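Local coordinates for Mab-21 domain-containing protein (Tribolium castaneum, PDB 7LT2), which senses double-stranded RNA and, in response, makes the cyclic dinucleotide 2',3'-cGAMP from ATP and GTP as an innate immune signal, at residues 95-100 with 233-238; 141-146 with 175-180; 283-288 with 295-300; 314-319 with 330-335. All coordinates share one frame; numbering follows the deposited sequence.

The four contacts divide between two parts of one chain. Interactions 1 and 2 belong to the nucleotidyltransferase domain and reach the same mixed sheet, their centres about 24 Å apart; along the chain, interaction 2 is nested inside the loop that interaction 1 closes. Interactions 3 and 4 follow in series within the helical HhH/H2TH-like domain, with centres about 19 Å apart. These two touch: helices 278-291 and 301-318 are consecutive, and Val284 and His287 pack on Phe315. Interaction 2 lies across the chain's centre from interactions 3 and 4. Two contacts therefore lie in each domain, and residues linked by similarity to nucleotide binding occur in both.

Interaction 1: residues 95-100 with 233-238; sequences FVWLKL and VNPQGR
Pro235, entered through a cis peptide bond, brings its ring up to the indole of Trp97: CD lies 3.6 Å from Trp97 CZ2, and the two side chains cross at about a right angle. From Pro235 the chain makes a type II beta turn ending at Arg238, with Gly237 supplying the positive phi that such a turn places at its third position. The turn delivers Arg238 onto the indole, and the long side chain is laid along one face of it. Arg238 CB stands over the five-membered ring of Trp97, 3.9 Å from its centroid, in a CH-pi contact. Extended from CG to NE, the arginine then carries its CD across the middle of the ring system. The guanidinium is turned nearly perpendicular to the indole (86°) and presents its edge, NH1 coming to 3.2 Å from Trp97 CZ3. This is an off-centre cation-pi contact, with Arg238 CZ 4.8 Å from the centroid of the six-membered ring. Phe128 offers the same charge a second aromatic partner, while Tyr239 meets Trp97 edge-to-face. At the backbone, a water accepts from Leu98 N at 3.0 Å and sits 2.8 Å from Arg238 O. The arrangement is that of a loop folded back on a nucleotidyltransferase sheet: it leads directly into strand 240-243, the antiparallel neighbour of strand 95-100.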
loop_
_atom_site.group_PDB
_atom_site.type_symbol
_atom_site.label_atom_id
_atom_site.label_comp_id
_atom_site.label_asym_id
_atom_site.label_seq_id
_atom_site.Cartn_x
_atom_site.Cartn_y
_atom_site.Cartn_z
ATOM N N PHE A 95 15.226 6.797 -2.804
ATOM C CA PHE A 95 15.728 5.471 -3.127
ATOM C C PHE A 95 17.074 5.240 -2.457
ATOM O O PHE A 95 17.835 6.180 -2.211
ATOM C CB PHE A 95 15.852 5.287 -4.645
ATOM C CG PHE A 95 14.535 5.356 -5.358
ATOM C CD1 PHE A 95 13.994 6.578 -5.720
ATOM C CD2 PHE A 95 13.828 4.200 -5.647
ATOM C CE1 PHE A 95 12.774 6.649 -6.365
ATOM C CE2 PHE A 95 12.609 4.265 -6.296
ATOM C CZ PHE A 95 12.081 5.491 -6.653
ATOM N N VAL A 96 17.360 3.973 -2.163
ATOM C CA VAL A 96 18.557 3.600 -1.426
ATOM C C VAL A 96 19.249 2.439 -2.126
ATOM O O VAL A 96 18.658 1.721 -2.937
ATOM C CB VAL A 96 18.241 3.223 0.038
ATOM C CG1 VAL A 96 17.573 4.392 0.767
ATOM C CG2 VAL A 96 17.360 1.981 0.086
ATOM N N TRP A 97 20.528 2.271 -1.799
ATOM C CA TRP A 97 21.295 1.089 -2.152
ATOM C C TRP A 97 21.563 0.277 -0.892
ATOM O O TRP A 97 21.613 0.820 0.216
ATOM C CB TRP A 97 22.624 1.458 -2.821
ATOM C CG TRP A 97 22.479 2.085 -4.173
ATOM C CD1 TRP A 97 21.323 2.298 -4.861
ATOM C CD2 TRP A 97 23.539 2.578 -5.004
ATOM N NE1 TRP A 97 21.596 2.892 -6.071
ATOM C CE2 TRP A 97 22.948 3.076 -6.181
ATOM C CE3 TRP A 97 24.929 2.648 -4.865
ATOM C CZ2 TRP A 97 23.698 3.637 -7.216
ATOM C CZ3 TRP A 97 25.674 3.205 -5.895
ATOM C CH2 TRP A 97 25.056 3.691 -7.052
ATOM N N LEU A 98 21.736 -1.029 -1.067
ATOM C CA LEU A 98 21.979 -1.931 0.052
ATOM C C LEU A 98 23.097 -2.882 -0.341
ATOM O O LEU A 98 22.957 -3.638 -1.305
ATOM C CB LEU A 98 20.706 -2.701 0.425
ATOM C CG LEU A 98 20.589 -3.394 1.792
ATOM C CD1 LEU A 98 21.433 -4.654 1.877
ATOM C CD2 LEU A 98 20.939 -2.446 2.931
ATOM N N LYS A 99 24.200 -2.849 0.398
ATOM C CA LYS A 99 25.311 -3.749 0.137
ATOM C C LYS A 99 25.664 -4.504 1.409
ATOM O O LYS A 99 25.359 -4.075 2.524
ATOM C CB LYS A 99 26.542 -2.996 -0.404
ATOM C CG LYS A 99 27.082 -1.908 0.504
ATOM C CD LYS A 99 28.394 -1.357 -0.048
ATOM C CE LYS A 99 28.757 -0.022 0.588
ATOM N NZ LYS A 99 28.958 -0.122 2.060
ATOM N N LEU A 100 26.288 -5.659 1.227
ATOM C CA LEU A 100 26.718 -6.499 2.335
ATOM C C LEU A 100 28.236 -6.446 2.418
ATOM O O LEU A 100 28.922 -6.669 1.415
ATOM C CB LEU A 100 26.243 -7.946 2.160
ATOM C CG LEU A 100 24.757 -8.297 2.311
ATOM C CD1 LEU A 100 23.911 -7.739 1.171
ATOM C CD2 LEU A 100 24.580 -9.807 2.411
ATOM N N VAL A 233 17.737 4.633 -14.770
ATOM C CA VAL A 233 18.838 4.966 -13.874
ATOM C C VAL A 233 19.908 3.890 -14.010
ATOM O O VAL A 233 19.652 2.776 -14.472
ATOM C CB VAL A 233 18.395 5.102 -12.395
ATOM C CG1 VAL A 233 19.330 6.043 -11.647
ATOM C CG2 VAL A 233 16.955 5.592 -12.289
ATOM N N ASN A 234 21.129 4.242 -13.608
ATOM C CA ASN A 234 22.273 3.346 -13.669
ATOM C C ASN A 234 23.046 3.475 -12.363
ATOM O O ASN A 234 23.234 4.597 -11.868
ATOM C CB ASN A 234 23.186 3.678 -14.858
ATOM C CG ASN A 234 24.351 2.716 -14.988
ATOM O OD1 ASN A 234 25.405 2.912 -14.380
ATOM N ND2 ASN A 234 24.165 1.665 -15.781
ATOM N N PRO A 235 23.515 2.357 -11.781
ATOM C CA PRO A 235 23.407 0.978 -12.274
ATOM C C PRO A 235 22.024 0.348 -12.120
ATOM O O PRO A 235 21.322 0.563 -11.128
ATOM C CB PRO A 235 24.429 0.224 -11.420
ATOM C CG PRO A 235 24.501 0.997 -10.168
ATOM C CD PRO A 235 24.332 2.433 -10.558
ATOM N N GLN A 236 21.661 -0.442 -13.125
ATOM C CA GLN A 236 20.367 -1.106 -13.153
ATOM C C GLN A 236 20.268 -2.125 -12.023
ATOM O O GLN A 236 21.193 -2.912 -11.799
ATOM C CB GLN A 236 20.173 -1.783 -14.510
ATOM C CG GLN A 236 18.806 -2.393 -14.754
ATOM C CD GLN A 236 18.635 -2.843 -16.195
ATOM O OE1 GLN A 236 18.665 -2.028 -17.119
ATOM N NE2 GLN A 236 18.466 -4.145 -16.395
ATOM N N GLY A 237 19.150 -2.095 -11.298
ATOM C CA GLY A 237 18.866 -3.081 -10.276
ATOM C C GLY A 237 19.291 -2.717 -8.869
ATOM O O GLY A 237 18.863 -3.389 -7.920
ATOM N N ARG A 238 20.109 -1.677 -8.694
ATOM C CA ARG A 238 20.592 -1.322 -7.363
ATOM C C ARG A 238 19.625 -0.456 -6.569
ATOM O O ARG A 238 19.784 -0.345 -5.349
ATOM C CB ARG A 238 21.922 -0.577 -7.453
ATOM C CG ARG A 238 23.131 -1.465 -7.490
ATOM C CD ARG A 238 24.358 -0.663 -7.128
ATOM N NE ARG A 238 25.577 -1.313 -7.584
ATOM C CZ ARG A 238 26.772 -0.746 -7.568
ATOM N NH1 ARG A 238 26.943 0.491 -7.131
ATOM N NH2 ARG A 238 27.823 -1.436 -7.999
HETATM O O HOH W 1 21.429 -2.093 -3.841
#

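Interaction 2: residues 141-146 with 175-180; sequences LVQKTL and PAMTLG
Met177 lays its CB and CG against the isopropyl group of Val142, with Met177 CG 4.0 Å from Val142 CG1. The two side chains run antiparallel alongside one another and meet flank to flank. Val142 can offer this methyl because CG1 stands anti to the backbone N (chi1 171°), whereas the methionine chain, bent at both chi2 and chi3, folds back and takes its terminal methyl toward the next side chain of the helix. There Met177 CE meets Gln143 NE2 at 4.2 Å, where the aliphatic packing gives way to a polar group on a partly exposed residue. One turn on from Val142, Leu146 CD2 reaches Leu179 CD2 at 4.3 Å, a loose meeting of branch ends. Trp170 of the neighbouring strand 164-171 touches Met177, Leu179 and Leu146 together and fills in the layer. Within the helix, Thr145 OG1 returns its hydroxyl to Leu141 O, 2.9 Å away; that oxygen also takes Thr145 N, from the opposite face of its plane. The helix and strand run 34° from parallel with their axes 10.4 Å apart, the ordinary spacing of a helix layered on a sheet. It is the alpha/beta packing of a nucleotidyltransferase core, here behind the strand whose Thr178 hydrogen-bonds Asp193, a catalytic metal ligand by similarity.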
loop_
_atom_site.group_PDB
_atom_site.type_symbol
_atom_site.label_atom_id
_atom_site.label_comp_id
_atom_site.label_asym_id
_atom_site.label_seq_id
_atom_site.Cartn_x
_atom_site.Cartn_y
_atom_site.Cartn_z
ATOM N N LEU A 141 9.977 -19.004 -6.721
ATOM C CA LEU A 141 9.489 -19.676 -5.519
ATOM C C LEU A 141 7.966 -19.771 -5.509
ATOM O O LEU A 141 7.404 -20.799 -5.112
ATOM C CB LEU A 141 9.990 -18.942 -4.276
ATOM C CG LEU A 141 9.494 -19.429 -2.918
ATOM C CD1 LEU A 141 9.756 -20.923 -2.734
ATOM C CD2 LEU A 141 10.155 -18.618 -1.821
ATOM N N VAL A 142 7.281 -18.715 -5.946
ATOM C CA VAL A 142 5.823 -18.754 -6.008
ATOM C C VAL A 142 5.349 -19.811 -7.003
ATOM O O VAL A 142 4.427 -20.584 -6.710
ATOM C CB VAL A 142 5.271 -17.355 -6.336
ATOM C CG1 VAL A 142 3.779 -17.426 -6.631
ATOM C CG2 VAL A 142 5.540 -16.413 -5.160
ATOM N N GLN A 143 5.981 -19.878 -8.183
ATOM C CA GLN A 143 5.634 -20.908 -9.161
ATOM C C GLN A 143 5.862 -22.303 -8.591
ATOM O O GLN A 143 5.011 -23.191 -8.721
ATOM C CB GLN A 143 6.454 -20.721 -10.444
ATOM C CG GLN A 143 6.134 -19.461 -11.240
ATOM C CD GLN A 143 4.882 -19.604 -12.088
ATOM O OE1 GLN A 143 4.170 -20.601 -12.000
ATOM N NE2 GLN A 143 4.611 -18.601 -12.914
ATOM N N LYS A 144 7.022 -22.513 -7.965
ATOM C CA LYS A 144 7.325 -23.801 -7.353
ATOM C C LYS A 144 6.252 -24.192 -6.347
ATOM O O LYS A 144 5.814 -25.349 -6.309
ATOM C CB LYS A 144 8.700 -23.736 -6.686
ATOM C CG LYS A 144 9.248 -25.061 -6.197
ATOM C CD LYS A 144 10.608 -24.856 -5.547
ATOM C CE LYS A 144 11.206 -26.177 -5.078
ATOM N NZ LYS A 144 12.601 -25.965 -4.595
ATOM N N THR A 145 5.805 -23.227 -5.540
ATOM C CA THR A 145 4.796 -23.481 -4.516
ATOM C C THR A 145 3.436 -23.782 -5.136
ATOM O O THR A 145 2.756 -24.732 -4.728
ATOM C CB THR A 145 4.712 -22.275 -3.579
ATOM O OG1 THR A 145 5.990 -22.057 -2.964
ATOM C CG2 THR A 145 3.667 -22.503 -2.494
ATOM N N LEU A 146 3.022 -22.982 -6.126
ATOM C CA LEU A 146 1.743 -23.217 -6.795
ATOM C C LEU A 146 1.644 -24.636 -7.352
ATOM O O LEU A 146 0.569 -25.246 -7.321
ATOM C CB LEU A 146 1.544 -22.189 -7.910
ATOM C CG LEU A 146 1.276 -20.740 -7.485
ATOM C CD1 LEU A 146 1.515 -19.797 -8.656
ATOM C CD2 LEU A 146 -0.140 -20.586 -6.966
ATOM N N PRO A 175 5.895 -6.611 -11.659
ATOM C CA PRO A 175 7.082 -7.226 -11.049
ATOM C C PRO A 175 6.750 -8.372 -10.112
ATOM O O PRO A 175 7.529 -9.327 -10.012
ATOM C CB PRO A 175 7.735 -6.055 -10.300
ATOM C CG PRO A 175 7.195 -4.823 -10.967
ATOM C CD PRO A 175 5.798 -5.172 -11.368
ATOM N N ALA A 176 5.613 -8.317 -9.431
ATOM C CA ALA A 176 5.231 -9.342 -8.476
ATOM C C ALA A 176 4.099 -10.197 -9.027
ATOM O O ALA A 176 3.239 -9.718 -9.774
ATOM C CB ALA A 176 4.811 -8.713 -7.141
ATOM N N MET A 177 4.119 -11.477 -8.664
ATOM C CA MET A 177 3.003 -12.365 -8.956
ATOM C C MET A 177 1.745 -11.866 -8.262
ATOM O O MET A 177 1.803 -11.340 -7.150
ATOM C CB MET A 177 3.311 -13.785 -8.479
ATOM C CG MET A 177 4.483 -14.437 -9.176
ATOM S SD MET A 177 4.040 -14.829 -10.870
ATOM C CE MET A 177 2.511 -15.733 -10.620
ATOM N N THR A 178 0.603 -12.040 -8.922
ATOM C CA THR A 178 -0.700 -11.755 -8.334
ATOM C C THR A 178 -1.429 -13.059 -8.049
ATOM O O THR A 178 -1.488 -13.943 -8.911
ATOM C CB THR A 178 -1.553 -10.883 -9.265
ATOM O OG1 THR A 178 -0.906 -9.620 -9.479
ATOM C CG2 THR A 178 -2.955 -10.654 -8.674
ATOM N N LEU A 179 -1.980 -13.180 -6.846
ATOM C CA LEU A 179 -2.925 -14.242 -6.525
ATOM C C LEU A 179 -4.333 -13.660 -6.506
ATOM O O LEU A 179 -4.626 -12.766 -5.706
ATOM C CB LEU A 179 -2.614 -14.881 -5.172
ATOM C CG LEU A 179 -1.235 -15.513 -4.973
ATOM C CD1 LEU A 179 -1.168 -16.249 -3.622
ATOM C CD2 LEU A 179 -0.864 -16.445 -6.113
ATOM N N GLY A 180 -5.199 -14.168 -7.379
ATOM C CA GLY A 180 -6.610 -13.835 -7.310
ATOM C C GLY A 180 -7.342 -14.815 -6.414
ATOM O O GLY A 180 -7.397 -16.008 -6.719
#

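Interaction 3: residues 283-288 with 295-300; sequences TVFLHI and SFWNKS
Trp297 pushes the far corner of its indole into the notch between two side chains one turn apart on helix 278-291. The corner atom CH2 is the bump: it lies 3.7 Å from Ile288 CG2 and 3.9 Å from Phe285 CD2. Ile288 forms one wall: its side chain crosses the indole at about a right angle, and its CG2 methyl, anti to the backbone N, also meets Trp297 CZ2 at 3.8 Å. Phe285 forms the other wall, its ring slanting against the indole, with CE2 4.1 Å from Trp297 CZ3. Leu258 of helix 258-272 touches both Phe285 and Trp297. This is the turn between two consecutive helices of the HhH/H2TH-like domain, and the manganese ion bound by Ile289, Glu290 and Lys292 lies about 7 Å from the Trp297 side chain. The 3-10 segment sets Phe296 beside Trp297, with Phe296 CD2 3.5 Å above the centre of the indole, so the Phe296 ring stands with its edge over the indole face. Phe296 CE2 brushes Ile288 CG2 more loosely, at 4.4 Å, and the same ring packs on Thr307 and Thr308 of helix 301-318.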
loop_
_atom_site.group_PDB
_atom_site.type_symbol
_atom_site.label_atom_id
_atom_site.label_comp_id
_atom_site.label_asym_id
_atom_site.label_seq_id
_atom_site.Cartn_x
_atom_site.Cartn_y
_atom_site.Cartn_z
ATOM N N THR A 283 -0.198 11.751 1.011
ATOM C CA THR A 283 0.965 12.545 1.396
ATOM C C THR A 283 0.558 13.932 1.874
ATOM O O THR A 283 1.107 14.444 2.857
ATOM C CB THR A 283 1.942 12.646 0.222
ATOM O OG1 THR A 283 2.439 11.339 -0.104
ATOM C CG2 THR A 283 3.114 13.554 0.575
ATOM N N VAL A 284 -0.391 14.568 1.181
ATOM C CA VAL A 284 -0.885 15.866 1.632
ATOM C C VAL A 284 -1.413 15.766 3.060
ATOM O O VAL A 284 -1.140 16.632 3.901
ATOM C CB VAL A 284 -1.953 16.401 0.660
ATOM C CG1 VAL A 284 -2.733 17.544 1.285
ATOM C CG2 VAL A 284 -1.298 16.856 -0.638
ATOM N N PHE A 285 -2.138 14.690 3.373
ATOM C CA PHE A 285 -2.670 14.548 4.727
ATOM C C PHE A 285 -1.572 14.293 5.757
ATOM O O PHE A 285 -1.692 14.750 6.898
ATOM C CB PHE A 285 -3.734 13.447 4.776
ATOM C CG PHE A 285 -5.117 13.944 4.467
ATOM C CD1 PHE A 285 -5.511 14.148 3.152
ATOM C CD2 PHE A 285 -6.009 14.244 5.490
ATOM C CE1 PHE A 285 -6.778 14.620 2.859
ATOM C CE2 PHE A 285 -7.280 14.717 5.207
ATOM C CZ PHE A 285 -7.667 14.907 3.888
ATOM N N LEU A 286 -0.495 13.591 5.385
ATOM C CA LEU A 286 0.648 13.478 6.291
ATOM C C LEU A 286 1.214 14.852 6.629
ATOM O O LEU A 286 1.532 15.132 7.790
ATOM C CB LEU A 286 1.734 12.586 5.682
ATOM C CG LEU A 286 1.409 11.108 5.467
ATOM C CD1 LEU A 286 2.574 10.404 4.797
ATOM C CD2 LEU A 286 1.067 10.427 6.793
ATOM N N HIS A 287 1.336 15.729 5.627
ATOM C CA HIS A 287 1.783 17.093 5.893
ATOM C C HIS A 287 0.788 17.844 6.767
ATOM O O HIS A 287 1.188 18.585 7.671
ATOM C CB HIS A 287 2.003 17.840 4.579
ATOM C CG HIS A 287 3.179 17.349 3.805
ATOM N ND1 HIS A 287 4.463 17.385 4.305
ATOM C CD2 HIS A 287 3.271 16.801 2.570
ATOM C CE1 HIS A 287 5.296 16.889 3.409
ATOM N NE2 HIS A 287 4.599 16.529 2.347
ATOM N N ILE A 288 -0.511 17.672 6.508
ATOM C CA ILE A 288 -1.526 18.349 7.315
ATOM C C ILE A 288 -1.486 17.856 8.759
ATOM O O ILE A 288 -1.632 18.646 9.701
ATOM C CB ILE A 288 -2.921 18.170 6.688
ATOM C CG1 ILE A 288 -2.991 18.878 5.337
ATOM C CG2 ILE A 288 -3.999 18.717 7.617
ATOM C CD1 ILE A 288 -4.312 18.710 4.644
ATOM N N SER A 295 -6.252 18.533 17.920
ATOM C CA SER A 295 -7.673 18.817 18.077
ATOM C C SER A 295 -8.374 19.072 16.749
ATOM O O SER A 295 -9.604 18.993 16.689
ATOM C CB SER A 295 -7.860 20.018 19.004
ATOM O OG SER A 295 -7.138 21.135 18.517
ATOM N N PHE A 296 -7.621 19.363 15.686
ATOM C CA PHE A 296 -8.236 19.642 14.390
ATOM C C PHE A 296 -9.116 18.488 13.930
ATOM O O PHE A 296 -10.195 18.703 13.365
ATOM C CB PHE A 296 -7.144 19.929 13.360
ATOM C CG PHE A 296 -7.648 20.066 11.954
ATOM C CD1 PHE A 296 -8.326 21.204 11.552
ATOM C CD2 PHE A 296 -7.415 19.061 11.023
ATOM C CE1 PHE A 296 -8.781 21.335 10.251
ATOM C CE2 PHE A 296 -7.864 19.183 9.719
ATOM C CZ PHE A 296 -8.550 20.323 9.330
ATOM N N TRP A 297 -8.685 17.255 14.186
ATOM C CA TRP A 297 -9.383 16.078 13.690
ATOM C C TRP A 297 -10.666 15.773 14.452
ATOM O O TRP A 297 -11.402 14.862 14.055
ATOM C CB TRP A 297 -8.422 14.888 13.723
ATOM C CG TRP A 297 -7.143 15.217 12.998
ATOM C CD1 TRP A 297 -5.911 15.413 13.554
ATOM C CD2 TRP A 297 -6.986 15.434 11.588
ATOM N NE1 TRP A 297 -4.996 15.720 12.577
ATOM C CE2 TRP A 297 -5.629 15.744 11.363
ATOM C CE3 TRP A 297 -7.861 15.397 10.497
ATOM C CZ2 TRP A 297 -5.121 16.011 10.088
ATOM C CZ3 TRP A 297 -7.355 15.659 9.225
ATOM C CH2 TRP A 297 -5.995 15.963 9.035
ATOM N N ASN A 298 -10.964 16.515 15.516
ATOM C CA ASN A 298 -12.212 16.352 16.248
ATOM C C ASN A 298 -13.255 17.389 15.864
ATOM O O ASN A 298 -14.347 17.398 16.442
ATOM C CB ASN A 298 -11.946 16.400 17.756
ATOM C CG ASN A 298 -11.136 15.209 18.227
ATOM O OD1 ASN A 298 -11.300 14.104 17.711
ATOM N ND2 ASN A 298 -10.245 15.430 19.190
ATOM N N LYS A 299 -12.953 18.248 14.895
ATOM C CA LYS A 299 -13.945 19.182 14.390
ATOM C C LYS A 299 -14.990 18.425 13.572
ATOM O O LYS A 299 -14.898 17.214 13.364
ATOM C CB LYS A 299 -13.260 20.282 13.584
ATOM C CG LYS A 299 -12.362 21.138 14.458
ATOM C CD LYS A 299 -11.704 22.263 13.706
ATOM C CE LYS A 299 -11.053 23.234 14.683
ATOM N NZ LYS A 299 -10.719 24.541 14.055
ATOM N N SER A 300 -16.016 19.145 13.125
ATOM C CA SER A 300 -17.059 18.509 12.335
ATOM C C SER A 300 -16.462 17.927 11.061
ATOM O O SER A 300 -15.427 18.386 10.567
ATOM C CB SER A 300 -18.167 19.508 11.992
ATOM O OG SER A 300 -17.755 20.427 10.991
#

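Interaction 4: residues 314-319 with 330-335; sequences EFIADQ and NLIGHL
Gln319 steps out of helix 301-318 with a positive phi of 60°, and the carbonyl it swings outward is taken by the side-chain amide of Asn330, eleven residues along the chain. The bond from Asn330 ND2 to Gln319 O is 3.2 Å long and nearly straight, with an N-H...O angle of 165°. Donor and acceptor are well matched: ND2 lies in the plane of the Gln319 carbonyl, on a lone pair, and the oxygen falls close to the asparagine's own amide plane. The other end of that amide is held as well. Asn330 OD1 accepts from Ile332 N at 3.2 Å, which makes an Asx turn, although this donor stands well above the carbonyl plane; it also accepts from the backbone N of Ile321. Bonds at both ends should fix the rotation of the amide. Beneath the polar link, Ile332 drives its CD1 against the helix end, 3.7 Å from Gln319 C and 4.4 Å from Ile316 CD1. With chi1 at 57°, CG1 sits between the backbone N and carbonyl carbon of Ile332, the sterically costlier position, and the extended chain beyond it brings CD1 to Gln319. Two type I turns, from Asn330 to Gly333 and from Ile332 to Leu335, share residues and wind the segment tightly behind that isoleucine, which also packs on Tyr280, an ATP-binding residue by similarity. The motif is a Schellman motif ending helix 301-318, tied by the side chain of an Asx-turn asparagine to the loop that leads to helix 337-354 in the HhH/H2TH-like domain.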
loop_
_atom_site.group_PDB
_atom_site.type_symbol
_atom_site.label_atom_id
_atom_site.label_comp_id
_atom_site.label_asym_id
_atom_site.label_seq_id
_atom_site.Cartn_x
_atom_site.Cartn_y
_atom_site.Cartn_z
ATOM N N GLU A 314 -4.103 24.007 -2.438
ATOM C CA GLU A 314 -2.909 24.851 -2.396
ATOM C C GLU A 314 -1.659 24.076 -2.797
ATOM O O GLU A 314 -0.763 24.631 -3.446
ATOM C CB GLU A 314 -2.736 25.461 -1.005
ATOM C CG GLU A 314 -3.858 26.395 -0.589
ATOM C CD GLU A 314 -3.937 27.643 -1.449
ATOM O OE1 GLU A 314 -2.948 27.955 -2.150
ATOM O OE2 GLU A 314 -4.991 28.316 -1.423
ATOM N N PHE A 315 -1.565 22.803 -2.402
ATOM C CA PHE A 315 -0.467 21.961 -2.871
ATOM C C PHE A 315 -0.486 21.833 -4.387
ATOM O O PHE A 315 0.549 21.968 -5.049
ATOM C CB PHE A 315 -0.547 20.574 -2.229
ATOM C CG PHE A 315 0.026 20.503 -0.836
ATOM C CD1 PHE A 315 1.382 20.297 -0.637
ATOM C CD2 PHE A 315 -0.799 20.609 0.272
ATOM C CE1 PHE A 315 1.910 20.217 0.644
ATOM C CE2 PHE A 315 -0.282 20.526 1.551
ATOM C CZ PHE A 315 1.078 20.331 1.739
ATOM N N ILE A 316 -1.661 21.557 -4.953
ATOM C CA ILE A 316 -1.780 21.395 -6.398
ATOM C C ILE A 316 -1.436 22.698 -7.106
ATOM O O ILE A 316 -0.675 22.715 -8.082
ATOM C CB ILE A 316 -3.193 20.907 -6.768
ATOM C CG1 ILE A 316 -3.485 19.548 -6.128
ATOM C CG2 ILE A 316 -3.352 20.824 -8.279
ATOM C CD1 ILE A 316 -2.604 18.433 -6.641
ATOM N N ALA A 317 -1.994 23.813 -6.623
ATOM C CA ALA A 317 -1.702 25.115 -7.219
ATOM C C ALA A 317 -0.215 25.439 -7.145
ATOM O O ALA A 317 0.363 25.960 -8.107
ATOM C CB ALA A 317 -2.519 26.205 -6.526
ATOM N N ASP A 318 0.419 25.140 -6.010
ATOM C CA ASP A 318 1.857 25.328 -5.866
ATOM C C ASP A 318 2.658 24.344 -6.712
ATOM O O ASP A 318 3.871 24.530 -6.869
ATOM C CB ASP A 318 2.241 25.199 -4.388
ATOM C CG ASP A 318 3.657 25.667 -4.102
ATOM O OD1 ASP A 318 3.995 26.816 -4.461
ATOM O OD2 ASP A 318 4.427 24.887 -3.499
ATOM N N GLN A 319 2.004 23.315 -7.257
ATOM C CA GLN A 319 2.638 22.314 -8.114
ATOM C C GLN A 319 3.764 21.578 -7.388
ATOM O O GLN A 319 4.762 21.185 -7.994
ATOM C CB GLN A 319 3.129 22.944 -9.424
ATOM C CG GLN A 319 1.999 23.631 -10.181
ATOM C CD GLN A 319 2.408 24.180 -11.531
ATOM O OE1 GLN A 319 3.551 24.030 -11.963
ATOM N NE2 GLN A 319 1.464 24.828 -12.208
ATOM N N ASN A 330 9.740 15.643 -5.252
ATOM C CA ASN A 330 8.429 16.241 -5.507
ATOM C C ASN A 330 7.561 15.197 -6.201
ATOM O O ASN A 330 7.798 14.854 -7.364
ATOM C CB ASN A 330 8.565 17.511 -6.346
ATOM C CG ASN A 330 7.222 18.158 -6.680
ATOM O OD1 ASN A 330 6.162 17.726 -6.217
ATOM N ND2 ASN A 330 7.271 19.211 -7.484
ATOM N N LEU A 331 6.552 14.695 -5.484
ATOM C CA LEU A 331 5.757 13.580 -5.990
ATOM C C LEU A 331 5.015 13.930 -7.275
ATOM O O LEU A 331 4.696 13.036 -8.065
ATOM C CB LEU A 331 4.764 13.114 -4.922
ATOM C CG LEU A 331 5.383 12.514 -3.661
ATOM C CD1 LEU A 331 4.296 12.016 -2.712
ATOM C CD2 LEU A 331 6.345 11.390 -4.021
ATOM N N ILE A 332 4.724 15.206 -7.504
ATOM C CA ILE A 332 4.050 15.621 -8.727
ATOM C C ILE A 332 4.971 16.459 -9.612
ATOM O O ILE A 332 4.500 17.172 -10.497
ATOM C CB ILE A 332 2.737 16.364 -8.428
ATOM C CG1 ILE A 332 2.988 17.583 -7.542
ATOM C CG2 ILE A 332 1.731 15.427 -7.788
ATOM C CD1 ILE A 332 1.742 18.423 -7.308
ATOM N N GLY A 333 6.284 16.378 -9.386
ATOM C CA GLY A 333 7.227 17.113 -10.210
ATOM C C GLY A 333 7.203 16.716 -11.671
ATOM O O GLY A 333 7.640 17.497 -12.524
ATOM N N HIS A 334 6.688 15.529 -11.982
ATOM C CA HIS A 334 6.628 15.043 -13.354
ATOM C C HIS A 334 5.360 15.462 -14.088
ATOM O O HIS A 334 5.283 15.277 -15.307
ATOM C CB HIS A 334 6.738 13.516 -13.374
ATOM C CG HIS A 334 5.627 12.825 -12.646
ATOM N ND1 HIS A 334 5.527 12.828 -11.272
ATOM C CD2 HIS A 334 4.563 12.121 -13.100
ATOM C CE1 HIS A 334 4.450 12.152 -10.910
ATOM N NE2 HIS A 334 3.847 11.714 -12.000
ATOM N N LEU A 335 4.372 16.020 -13.394
ATOM C CA LEU A 335 3.129 16.420 -14.043
ATOM C C LEU A 335 3.256 17.809 -14.653
ATOM O O LEU A 335 3.894 18.700 -14.085
ATOM C CB LEU A 335 1.972 16.388 -13.047
ATOM C CG LEU A 335 1.608 15.003 -12.514
ATOM C CD1 LEU A 335 0.472 15.115 -11.519
ATOM C CD2 LEU A 335 1.231 14.070 -13.655
#